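4-hydroxythreonine-4-phosphate dehydrogenase (Legionella pneumophila subsp. pneumophila, PDB 6XMY) probably catalyses the NAD(P)-dependent, metal-assisted oxidation of 4-(phosphooxy)-L-threonine, a late step in the biosynthesis of pyridoxine 5'-phosphate. Local coordinates at residues V123-I128 and I133-H138; A84-G89 and P93-Y98; M160-V165 and T250-N255; K185-L190 and A262-Y267. All coordinates share one frame; numbering follows the deposited sequence. Where two conformers were deposited one is given.

Contact 1: residues V123-I128 and I133-H138; sequences VHKANI and ITFTGH. With NAD (nicotinamide-adenine-dinucleotide), chain B; SO4 (sulfate ion), chain C.
The ring of Phe135 is sandwiched: Ile128 CD1 lies over one face, displaced toward the rim and 4.2 Å from the ring centroid, while the backbone N of Gly137 sits over the centre of the opposite face. Lys125 CG closes in at the edge, near the ring plane. The setting is a connection between two short helices, 125-130 and 138-145, in which the start of the first and the loop leading into the second together build one wall of the NAD site. Both helices show how an N-terminus is put to use. On the first, His124 is the N-cap residue, its ND1 accepting from Asn127 N (3.1 Å) almost in the plane of the imidazole, while the nicotinamide-side ribose hydroxyl O3D lies over the centre of that ring. On the second, His138 grips a sulfate oxygen, O2, twice, through its backbone N and its ND1. The sulfate also meets Thr139, Asn285 and Arg294, predicted substrate ligands, so it may mark where an anionic part of the substrate binds. Just ahead of the first helix, Val123 CG2 packs on Phe135 CE2 (3.8 Å) and His138 CE1 (3.5 Å); at the other end of the contact Ile133 N donates to Ile128 O (3.2 Å, 153°). Segment 123-128 also holds the cofactor. Val123 N donates to carboxamide O7N (3.0 Å) and Lys125 N to O3D. In the conformer described, the Lys125 chain runs extended past Thr136 O and then bends at its last torsion (chi4 63°), which brings NZ to 2.8 Å from ribose O2D.

Contact 2: residues A84-G89 and P93-Y98; sequences APVISG and PQNAAY. With EDO (1,2-ethanediol), chain F; EDO (1,2-ethanediol), chain E.
With its CG anti to its own carbonyl carbon (chi1 -76°), Asn95 extends its carboxamide from the start of helix 96-111 toward the backbone of Ala84, and the amide is turned to present OD1 and ND2 together. Each atom finds its complement on the same residue. Ala84 N donates to Asn95 OD1 at 3.0 Å (155°), lying in the carbonyl plane on a lone pair, and Asn95 ND2 returns a bond to Ala84 O, also 3.0 Å long and nearly straight at 163°. The acceptor Ala84 O stays close to the amide plane of Asn95, yet the donor is tilted from the plane of Ala84's own carbonyl, so the two planar units are not coplanar. The side-chain amide thus pairs with both backbone polar atoms of one loop residue, much as a neighbouring strand would, in the connection between strand 74-79 and helix 96-111. Asn95 occupies the N-cap position of its helix but makes no capping bond with its side chain; the amide is spent instead on fixing the 84-89 loop, and OD1 takes a further weak bond from Ala83 N. Because two bonds hold the carboxamide at both ends, its rotation is well defined. Beyond these bonds the touch is slight: Val86 CG2 rests 3.9 Å from Asn95 ND2, and Val86 also packs on Leu45 and Arg49 of helix 43-52. Two ethanediol molecules, probably from the crystallisation liquor, line the loop away from Asn95. One of them clasps Val86, receiving from its N at O1 (2.9 Å) and donating from O2 to Val86 O (2.9 Å).

Contact 3: residues M160-V165 and T250-N255; sequences MKVALV and TMFITN
Phe252, which meets both Met160 and Val162, leaves the chain inside a turn closed by a backbone bond of 3.1 Å from Ile253 N to Thr250 O. That turn lies at helix 248-251, and the ring it projects makes a Met-aromatic contact with the residue just ahead of strand 161-164. The thioether approaches obliquely: Met160 SD lies 5.0 Å from the Phe252 ring centroid, 55° off the ring normal, with CD1 as its nearest ring atom at 4.0 Å. The geometry begins at Met160 CG, which stands between the backbone N and the carbonyl carbon (chi1 62°); the side chain then runs straight to the sulfur before bending at the terminal methyl. Its long direction crosses that of the phenylalanine at about a right angle. Across the two segments the contact is apolar. Phe252 thus sits over one face of the sheet at strand 161-164, beside Val274 of helix 268-279, which also touches Met160, and Tyr263 of the adjoining strand, whose ring meets its own with planes at about 60°. Two residues along from Met160, on the same side of the strand, Val162 directs its CG2 methyl to 3.8 Å from Phe252 CE1.

Contact 4: residues K185-L190 and A262-Y267; sequences KVIQQL and AYVAMY
Apolar contacts carry the whole of this interface, with Leu190 touching both strand partners. It slides past Val264 in the opposite direction, its CD2 methyl reaching 3.6 Å from Val264 CG2, and the same CD2 lies 4.1 Å from Ala262 CB. Leu190 CG stands anti to the backbone N (chi1 174°), which carries the branched end out of the helix and over the strand. Ile187, one turn earlier, crosses Val264 obliquely, CG1 lying 4.1 Å from Val264 CG2; a single valine methyl therefore takes both helix residues.

Polar bonding stays within each element or goes to other partners. Leu190 N donates to Val186 O (2.9 Å) inside the helix, and the strand backbone turns to its neighbours, Ala262 and Val264 pairing with strand 204-208 and Tyr263 with strand 161-164.

As in other alpha/beta folds, a helix lies against a strand of the sheet: the axes of helix 185-190 and strand 262-265 run nearly antiparallel (161°), 10.8 Å apart at their closest. Around this layer, Leu190 also packs on Ile205 of strand 204-208 and Met154 of strand 152-156, while Ile187 reaches Val207 of strand 204-208 and Leu232 and Leu235 of helix 223-237.

The four contacts fall into two pairs. Contacts 1 and 2, centres about 13 Å apart, touch where Ala96 CB packs against Ile128 and Ile133, so the start of helix 96-111, whose preceding residue Asn95 holds the 84-89 loop, backs the segments that hold NAD; the Asn95 side chain is about 14 Å from the cofactor. Contacts 3 and 4, about 11 Å between centres, share neighbouring strands 161-164 and 262-265 and cover opposite faces of them, Phe252 on one and helix 180-197 on the other. Contacts 2 and 3 are about 38 Å apart, centre to centre. Zinc, bound by His168 and His268, lies between the pairs, about 5 Å from the Lys125 side chain and about 11 Å from that of Val162.

Contact 1: residues V123-I128 and I133-H138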
# COMPACT_ATOMS: atom_id res chain seq x y z
N VAL A 123 -5.90 7.58 3.00
CA VAL A 123 -6.43 8.84 2.49
C VAL A 123 -7.81 8.59 1.91
O VAL A 123 -8.16 7.48 1.52
CB VAL A 123 -5.50 9.50 1.44
CG1 VAL A 123 -4.12 9.73 2.03
CG2 VAL A 123 -5.43 8.65 0.19
N HIS A 124 -8.61 9.65 1.86
CA HIS A 124 -9.96 9.59 1.32
C HIS A 124 -9.91 10.09 -0.12
O HIS A 124 -9.73 11.29 -0.35
CB HIS A 124 -10.91 10.42 2.17
CG HIS A 124 -12.34 10.10 1.92
ND1 HIS A 124 -13.04 10.62 0.86
CD2 HIS A 124 -13.18 9.27 2.57
CE1 HIS A 124 -14.27 10.13 0.88
NE2 HIS A 124 -14.38 9.31 1.91
N LYS A 125 -10.06 9.18 -1.07
CA LYS A 125 -9.87 9.54 -2.48
C LYS A 125 -10.92 10.54 -2.95
O LYS A 125 -10.59 11.53 -3.62
CB LYS A 125 -9.89 8.28 -3.35
CG LYS A 125 -8.81 7.27 -3.02
CD LYS A 125 -8.90 6.09 -3.97
CE LYS A 125 -7.92 4.97 -3.62
NZ LYS A 125 -8.19 4.38 -2.29
N ALA A 126 -12.19 10.31 -2.61
CA ALA A 126 -13.24 11.22 -3.08
C ALA A 126 -13.04 12.64 -2.56
O ALA A 126 -13.27 13.60 -3.29
CB ALA A 126 -14.62 10.70 -2.70
N ASN A 127 -12.63 12.79 -1.29
CA ASN A 127 -12.41 14.13 -0.76
C ASN A 127 -11.35 14.87 -1.57
O ASN A 127 -11.50 16.07 -1.85
CB ASN A 127 -12.01 14.08 0.72
CG ASN A 127 -11.94 15.47 1.36
OD1 ASN A 127 -10.90 15.90 1.86
ND2 ASN A 127 -13.05 16.17 1.33
N ILE A 128 -10.29 14.16 -1.96
CA ILE A 128 -9.24 14.79 -2.77
C ILE A 128 -9.80 15.20 -4.13
O ILE A 128 -9.56 16.32 -4.60
CB ILE A 128 -8.03 13.85 -2.88
CG1 ILE A 128 -7.39 13.69 -1.49
CG2 ILE A 128 -7.03 14.37 -3.91
CD1 ILE A 128 -6.48 12.50 -1.37
N ILE A 133 -8.60 17.87 -7.25
CA ILE A 133 -7.31 17.22 -7.46
C ILE A 133 -7.60 15.83 -7.99
O ILE A 133 -8.15 14.98 -7.28
CB ILE A 133 -6.52 17.14 -6.15
CG1 ILE A 133 -6.34 18.53 -5.53
CG2 ILE A 133 -5.17 16.47 -6.38
CD1 ILE A 133 -5.84 18.51 -4.09
N THR A 134 -7.26 15.58 -9.25
CA THR A 134 -7.48 14.25 -9.82
C THR A 134 -6.54 13.25 -9.15
O THR A 134 -5.32 13.44 -9.15
CB THR A 134 -7.31 14.28 -11.33
OG1 THR A 134 -8.37 15.06 -11.91
CG2 THR A 134 -7.40 12.87 -11.91
N PHE A 135 -7.10 12.18 -8.58
CA PHE A 135 -6.32 11.28 -7.74
C PHE A 135 -6.99 9.92 -7.75
O PHE A 135 -8.16 9.80 -7.36
CB PHE A 135 -6.27 11.84 -6.32
CG PHE A 135 -5.49 11.00 -5.34
CD1 PHE A 135 -4.10 11.05 -5.30
CD2 PHE A 135 -6.15 10.18 -4.43
CE1 PHE A 135 -3.39 10.29 -4.38
CE2 PHE A 135 -5.45 9.42 -3.51
CZ PHE A 135 -4.06 9.48 -3.48
N THR A 136 -6.27 8.90 -8.19
CA THR A 136 -6.82 7.55 -8.13
C THR A 136 -6.27 6.72 -6.98
O THR A 136 -6.95 5.78 -6.57
CB THR A 136 -6.60 6.80 -9.45
OG1 THR A 136 -5.21 6.80 -9.77
CG2 THR A 136 -7.40 7.46 -10.56
N GLY A 137 -5.11 7.07 -6.44
CA GLY A 137 -4.56 6.36 -5.31
C GLY A 137 -3.11 6.74 -5.13
O GLY A 137 -2.50 7.37 -6.01
N HIS A 138 -2.57 6.37 -3.96
CA HIS A 138 -1.14 6.57 -3.71
C HIS A 138 -0.30 5.91 -4.80
O HIS A 138 0.74 6.44 -5.20
CB HIS A 138 -0.71 5.90 -2.40
CG HIS A 138 -1.20 6.55 -1.14
ND1 HIS A 138 -2.35 6.13 -0.49
CD2 HIS A 138 -0.65 7.50 -0.35
CE1 HIS A 138 -2.50 6.82 0.63
NE2 HIS A 138 -1.48 7.66 0.74
PA NAD B . -12.55 1.47 4.88
O1A NAD B . -12.55 2.92 5.32
O2A NAD B . -11.53 0.40 5.21
O5B NAD B . -14.00 0.96 5.65
C5B NAD B . -14.27 -0.40 5.39
C4B NAD B . -14.73 -1.09 6.68
O4B NAD B . -13.57 -1.45 7.45
C3B NAD B . -15.57 -0.09 7.53
O3B NAD B . -16.58 -0.88 8.14
C2B NAD B . -14.52 0.46 8.53
O2B NAD B . -15.07 0.83 9.76
C1B NAD B . -13.63 -0.81 8.73
N9A NAD B . -12.24 -0.50 9.04
C8A NAD B . -11.26 0.10 8.22
N7A NAD B . -10.09 0.20 8.84
C5A NAD B . -10.29 -0.36 10.09
C6A NAD B . -9.44 -0.54 11.20
N6A NAD B . -8.14 -0.16 11.14
N1A NAD B . -9.92 -1.13 12.34
C2A NAD B . -11.23 -1.51 12.35
N3A NAD B . -12.16 -1.40 11.38
C4A NAD B . -11.64 -0.81 10.24
O3 NAD B . -12.69 1.56 3.27
PN NAD B . -13.91 2.07 2.39
O1N NAD B . -14.04 1.29 1.11
O2N NAD B . -15.01 2.55 3.28
O5D NAD B . -13.30 3.59 1.71
C5D NAD B . -13.13 4.62 2.63
C4D NAD B . -12.11 5.59 2.03
O4D NAD B . -10.79 5.02 2.25
C3D NAD B . -12.29 5.70 0.48
O3D NAD B . -11.98 7.02 0.15
C2D NAD B . -11.23 4.72 -0.06
O2D NAD B . -10.70 5.07 -1.32
C1D NAD B . -10.12 5.02 0.99
N1N NAD B . -9.10 3.93 1.05
C2N NAD B . -7.79 4.34 1.13
C3N NAD B . -6.76 3.40 1.20
C7N NAD B . -5.39 3.96 1.29
O7N NAD B . -5.21 5.18 1.36
N7N NAD B . -4.35 3.06 1.33
C4N NAD B . -7.06 2.03 1.18
C5N NAD B . -8.41 1.64 1.11
C6N NAD B . -9.43 2.60 1.04
S SO4 C . -3.33 3.10 -2.88
O1 SO4 C . -2.13 2.60 -2.22
O2 SO4 C . -3.67 4.41 -2.33
O3 SO4 C . -3.05 3.25 -4.30
O4 SO4 C . -4.49 2.20 -2.69

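Contact 2: residues A84-G89 and P93-Y98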
# COMPACT_ATOMS: atom_id res chain seq x y z
N ALA A 84 -7.20 24.09 7.49
CA ALA A 84 -8.25 24.39 8.44
C ALA A 84 -8.19 23.38 9.58
O ALA A 84 -7.83 22.22 9.37
CB ALA A 84 -9.64 24.33 7.79
N PRO A 85 -8.53 23.81 10.80
CA PRO A 85 -8.59 22.87 11.92
C PRO A 85 -9.53 21.72 11.61
O PRO A 85 -10.55 21.87 10.93
CB PRO A 85 -9.11 23.73 13.07
CG PRO A 85 -8.64 25.09 12.73
CD PRO A 85 -8.74 25.20 11.23
N VAL A 86 -9.17 20.56 12.15
CA VAL A 86 -9.78 19.29 11.79
C VAL A 86 -10.84 18.93 12.82
O VAL A 86 -10.65 19.11 14.03
CB VAL A 86 -8.70 18.19 11.70
CG1 VAL A 86 -9.34 16.84 11.36
CG2 VAL A 86 -7.63 18.56 10.67
N ILE A 87 -11.97 18.40 12.34
CA ILE A 87 -13.00 17.83 13.19
C ILE A 87 -13.06 16.34 12.87
O ILE A 87 -13.20 15.96 11.71
CB ILE A 87 -14.36 18.51 12.93
CG1 ILE A 87 -14.27 19.99 13.31
CG2 ILE A 87 -15.48 17.81 13.69
CD1 ILE A 87 -15.41 20.82 12.74
N SER A 88 -12.90 15.50 13.90
CA SER A 88 -12.85 14.06 13.68
C SER A 88 -14.07 13.58 12.92
O SER A 88 -15.21 13.90 13.27
CB SER A 88 -12.78 13.34 15.03
OG SER A 88 -11.64 13.76 15.74
N GLY A 89 -13.83 12.78 11.88
CA GLY A 89 -14.90 12.20 11.09
C GLY A 89 -15.50 13.10 10.04
O GLY A 89 -16.34 12.64 9.26
N PRO A 93 -12.83 19.41 2.18
CA PRO A 93 -12.04 19.53 0.94
C PRO A 93 -10.93 20.55 1.03
O PRO A 93 -9.96 20.46 0.28
CB PRO A 93 -13.09 19.91 -0.11
CG PRO A 93 -14.38 19.38 0.45
CD PRO A 93 -14.27 19.57 1.94
N GLN A 94 -11.04 21.52 1.95
CA GLN A 94 -9.97 22.50 2.10
C GLN A 94 -8.68 21.88 2.61
O GLN A 94 -7.62 22.51 2.48
CB GLN A 94 -10.40 23.63 3.02
CG GLN A 94 -11.43 24.54 2.41
CD GLN A 94 -11.70 25.73 3.28
OE1 GLN A 94 -10.79 26.28 3.90
NE2 GLN A 94 -12.96 26.14 3.36
N ASN A 95 -8.73 20.68 3.20
CA ASN A 95 -7.54 19.99 3.68
C ASN A 95 -7.04 18.93 2.70
O ASN A 95 -6.13 18.17 3.05
CB ASN A 95 -7.78 19.40 5.07
CG ASN A 95 -7.74 20.46 6.15
OD1 ASN A 95 -7.04 21.47 6.01
ND2 ASN A 95 -8.45 20.23 7.25
N ALA A 96 -7.59 18.88 1.49
CA ALA A 96 -7.09 17.93 0.50
C ALA A 96 -5.67 18.28 0.07
O ALA A 96 -4.83 17.39 -0.09
CB ALA A 96 -8.01 17.90 -0.72
N ALA A 97 -5.38 19.57 -0.13
CA ALA A 97 -4.03 19.97 -0.51
C ALA A 97 -3.01 19.59 0.56
O ALA A 97 -1.87 19.21 0.24
CB ALA A 97 -3.98 21.46 -0.82
N TYR A 98 -3.41 19.66 1.83
CA TYR A 98 -2.56 19.21 2.92
C TYR A 98 -2.21 17.74 2.76
O TYR A 98 -1.03 17.35 2.90
CB TYR A 98 -3.27 19.47 4.24
CG TYR A 98 -2.86 18.60 5.41
CD1 TYR A 98 -1.76 18.93 6.19
CD2 TYR A 98 -3.58 17.46 5.73
CE1 TYR A 98 -1.40 18.14 7.27
CE2 TYR A 98 -3.23 16.67 6.80
CZ TYR A 98 -2.13 17.01 7.57
OH TYR A 98 -1.78 16.23 8.65
C1 EDO F . -6.34 20.80 14.91
O1 EDO F . -6.56 20.53 13.52
C2 EDO F . -7.44 20.16 15.76
O2 EDO F . -8.72 20.75 15.47
C1 EDO E . -8.81 16.67 16.07
O1 EDO E . -9.52 16.09 14.97
C2 EDO E . -9.48 16.23 17.36
O2 EDO E . -9.34 14.81 17.46

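Contact 3: residues M160-V165 and T250-N255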
# COMPACT_ATOMS: atom_id res chain seq x y z
N MET A 160 -1.07 -15.21 2.10
CA MET A 160 -0.95 -15.07 0.65
C MET A 160 -0.43 -13.69 0.30
O MET A 160 -0.49 -12.75 1.10
CB MET A 160 -2.30 -15.30 -0.04
CG MET A 160 -3.36 -14.28 0.38
SD MET A 160 -4.98 -14.58 -0.34
CE MET A 160 -5.46 -16.09 0.51
N LYS A 161 0.07 -13.58 -0.92
CA LYS A 161 0.36 -12.31 -1.55
C LYS A 161 -0.51 -12.22 -2.80
O LYS A 161 -0.63 -13.19 -3.54
CB LYS A 161 1.84 -12.24 -1.96
CG LYS A 161 2.82 -12.24 -0.79
CD LYS A 161 4.24 -12.16 -1.30
CE LYS A 161 5.25 -12.03 -0.16
NZ LYS A 161 5.21 -13.20 0.78
N VAL A 162 -1.13 -11.06 -3.01
CA VAL A 162 -1.98 -10.83 -4.18
C VAL A 162 -1.54 -9.54 -4.85
O VAL A 162 -1.65 -8.46 -4.26
CB VAL A 162 -3.47 -10.77 -3.82
CG1 VAL A 162 -4.28 -10.43 -5.06
CG2 VAL A 162 -3.94 -12.09 -3.23
N ALA A 163 -1.03 -9.65 -6.07
CA ALA A 163 -0.69 -8.50 -6.89
C ALA A 163 -1.80 -8.29 -7.91
O ALA A 163 -2.42 -9.24 -8.38
CB ALA A 163 0.63 -8.74 -7.62
N LEU A 164 -2.02 -7.03 -8.27
CA LEU A 164 -3.10 -6.64 -9.17
C LEU A 164 -2.54 -6.22 -10.52
O LEU A 164 -1.56 -5.46 -10.59
CB LEU A 164 -3.91 -5.50 -8.57
CG LEU A 164 -4.60 -5.78 -7.23
CD1 LEU A 164 -5.33 -4.54 -6.76
CD2 LEU A 164 -5.55 -7.00 -7.32
N VAL A 165 -3.17 -6.69 -11.59
CA VAL A 165 -2.84 -6.19 -12.92
C VAL A 165 -3.39 -4.79 -13.11
O VAL A 165 -2.74 -3.93 -13.72
CB VAL A 165 -3.33 -7.15 -14.02
CG1 VAL A 165 -3.06 -6.56 -15.41
CG2 VAL A 165 -2.67 -8.53 -13.86
N THR A 250 -11.78 -20.43 -7.32
CA THR A 250 -11.10 -21.49 -6.58
C THR A 250 -9.58 -21.36 -6.51
O THR A 250 -8.96 -22.14 -5.78
CB THR A 250 -11.47 -22.88 -7.14
OG1 THR A 250 -11.18 -22.92 -8.54
CG2 THR A 250 -12.94 -23.20 -6.89
N MET A 251 -8.98 -20.38 -7.18
CA MET A 251 -7.52 -20.27 -7.23
C MET A 251 -6.91 -20.11 -5.84
O MET A 251 -5.80 -20.58 -5.57
CB MET A 251 -7.14 -19.05 -8.08
CG MET A 251 -5.66 -18.70 -8.11
SD MET A 251 -5.27 -17.33 -9.23
CE MET A 251 -5.78 -15.90 -8.27
N PHE A 252 -7.62 -19.42 -4.94
CA PHE A 252 -7.10 -19.11 -3.62
C PHE A 252 -7.22 -20.27 -2.64
O PHE A 252 -6.76 -20.15 -1.50
CB PHE A 252 -7.80 -17.87 -3.04
CG PHE A 252 -7.59 -16.63 -3.87
CD1 PHE A 252 -6.39 -15.94 -3.82
CD2 PHE A 252 -8.60 -16.14 -4.69
CE1 PHE A 252 -6.19 -14.80 -4.57
CE2 PHE A 252 -8.41 -15.00 -5.44
CZ PHE A 252 -7.21 -14.33 -5.38
N ILE A 253 -7.83 -21.38 -3.05
CA ILE A 253 -7.89 -22.58 -2.23
C ILE A 253 -6.64 -23.41 -2.48
O ILE A 253 -6.42 -23.88 -3.61
CB ILE A 253 -9.16 -23.39 -2.55
CG1 ILE A 253 -10.40 -22.51 -2.36
CG2 ILE A 253 -9.21 -24.62 -1.68
CD1 ILE A 253 -11.65 -23.14 -2.92
N THR A 254 -5.84 -23.61 -1.45
CA THR A 254 -4.59 -24.35 -1.61
C THR A 254 -4.84 -25.85 -1.62
O THR A 254 -5.76 -26.36 -0.97
CB THR A 254 -3.63 -24.02 -0.46
OG1 THR A 254 -4.17 -24.53 0.76
CG2 THR A 254 -3.44 -22.52 -0.34
N ASN A 255 -4.00 -26.57 -2.38
CA ASN A 255 -3.93 -28.02 -2.31
C ASN A 255 -2.46 -28.44 -2.24
O ASN A 255 -1.56 -27.61 -2.16
CB ASN A 255 -4.72 -28.71 -3.44
CG ASN A 255 -4.19 -28.37 -4.84
OD1 ASN A 255 -3.00 -28.18 -5.05
ND2 ASN A 255 -5.11 -28.30 -5.80

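Contact 4: residues K185-L190 and A262-Y267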
# COMPACT_ATOMS: atom_id res chain seq x y z
N LYS A 185 4.60 -6.77 -18.01
CA LYS A 185 5.36 -5.79 -17.23
C LYS A 185 5.03 -5.91 -15.75
O LYS A 185 5.93 -5.80 -14.90
CB LYS A 185 5.06 -4.39 -17.75
CG LYS A 185 5.71 -4.13 -19.10
CD LYS A 185 5.25 -2.82 -19.70
CE LYS A 185 5.95 -2.56 -21.02
NZ LYS A 185 5.48 -1.29 -21.65
N VAL A 186 3.75 -6.12 -15.42
CA VAL A 186 3.36 -6.31 -14.03
C VAL A 186 4.04 -7.53 -13.44
O VAL A 186 4.60 -7.49 -12.34
CB VAL A 186 1.82 -6.40 -13.93
CG1 VAL A 186 1.42 -7.01 -12.59
CG2 VAL A 186 1.21 -5.03 -14.12
N ILE A 187 3.97 -8.66 -14.16
CA ILE A 187 4.52 -9.89 -13.61
C ILE A 187 6.06 -9.87 -13.60
O ILE A 187 6.68 -10.42 -12.69
CB ILE A 187 3.90 -11.13 -14.27
CG1 ILE A 187 2.39 -11.15 -13.97
CG2 ILE A 187 4.55 -12.41 -13.75
CD1 ILE A 187 1.63 -12.33 -14.56
N GLN A 188 6.69 -9.20 -14.57
CA GLN A 188 8.14 -9.01 -14.49
C GLN A 188 8.52 -8.26 -13.21
O GLN A 188 9.44 -8.66 -12.50
CB GLN A 188 8.65 -8.23 -15.71
CG GLN A 188 8.80 -9.04 -16.99
CD GLN A 188 9.09 -8.17 -18.20
OE1 GLN A 188 8.92 -6.94 -18.16
NE2 GLN A 188 9.52 -8.79 -19.29
N GLN A 189 7.78 -7.20 -12.89
CA GLN A 189 8.07 -6.46 -11.67
C GLN A 189 7.81 -7.31 -10.43
O GLN A 189 8.62 -7.31 -9.50
CB GLN A 189 7.26 -5.17 -11.62
CG GLN A 189 7.52 -4.35 -10.37
CD GLN A 189 8.96 -3.90 -10.26
OE1 GLN A 189 9.46 -3.18 -11.13
NE2 GLN A 189 9.64 -4.34 -9.21
N LEU A 190 6.68 -8.02 -10.41
CA LEU A 190 6.38 -8.90 -9.29
C LEU A 190 7.48 -9.93 -9.09
O LEU A 190 7.96 -10.14 -7.97
CB LEU A 190 5.03 -9.59 -9.53
CG LEU A 190 4.66 -10.64 -8.49
CD1 LEU A 190 4.55 -10.03 -7.10
CD2 LEU A 190 3.35 -11.34 -8.88
N ALA A 262 2.98 -16.11 -4.93
CA ALA A 262 2.10 -14.96 -5.06
C ALA A 262 1.02 -15.29 -6.07
O ALA A 262 1.24 -16.06 -7.01
CB ALA A 262 2.85 -13.71 -5.52
N TYR A 263 -0.14 -14.70 -5.85
CA TYR A 263 -1.23 -14.70 -6.81
C TYR A 263 -1.25 -13.39 -7.57
O TYR A 263 -0.85 -12.34 -7.05
CB TYR A 263 -2.58 -14.85 -6.09
CG TYR A 263 -2.73 -16.13 -5.33
CD1 TYR A 263 -3.02 -17.33 -5.98
CD2 TYR A 263 -2.59 -16.15 -3.95
CE1 TYR A 263 -3.16 -18.50 -5.28
CE2 TYR A 263 -2.73 -17.32 -3.24
CZ TYR A 263 -3.03 -18.50 -3.91
OH TYR A 263 -3.18 -19.67 -3.20
N VAL A 264 -1.73 -13.45 -8.80
CA VAL A 264 -2.01 -12.27 -9.61
C VAL A 264 -3.49 -12.27 -9.93
O VAL A 264 -4.01 -13.23 -10.52
CB VAL A 264 -1.16 -12.25 -10.88
CG1 VAL A 264 -1.57 -11.10 -11.77
CG2 VAL A 264 0.31 -12.15 -10.53
N ALA A 265 -4.18 -11.21 -9.53
CA ALA A 265 -5.56 -11.00 -9.91
C ALA A 265 -5.62 -9.92 -10.99
O ALA A 265 -4.80 -9.00 -11.01
CB ALA A 265 -6.42 -10.60 -8.71
N MET A 266 -6.60 -10.05 -11.88
CA MET A 266 -6.72 -9.12 -13.00
C MET A 266 -7.26 -7.77 -12.57
O MET A 266 -6.95 -6.76 -13.22
CB MET A 266 -7.58 -9.73 -14.10
CG MET A 266 -6.87 -10.86 -14.83
SD MET A 266 -5.49 -10.30 -15.85
CE MET A 266 -4.29 -11.62 -15.60
N TYR A 267 -8.04 -7.72 -11.49
CA TYR A 267 -8.67 -6.48 -11.08
C TYR A 267 -8.97 -6.49 -9.59
O TYR A 267 -8.96 -7.53 -8.93
CB TYR A 267 -9.93 -6.17 -11.93
CG TYR A 267 -10.98 -7.25 -11.88
CD1 TYR A 267 -10.91 -8.36 -12.72
CD2 TYR A 267 -12.04 -7.17 -10.97
CE1 TYR A 267 -11.87 -9.37 -12.67
CE2 TYR A 267 -12.99 -8.16 -10.91
CZ TYR A 267 -12.91 -9.25 -11.75
OH TYR A 267 -13.88 -10.23 -11.66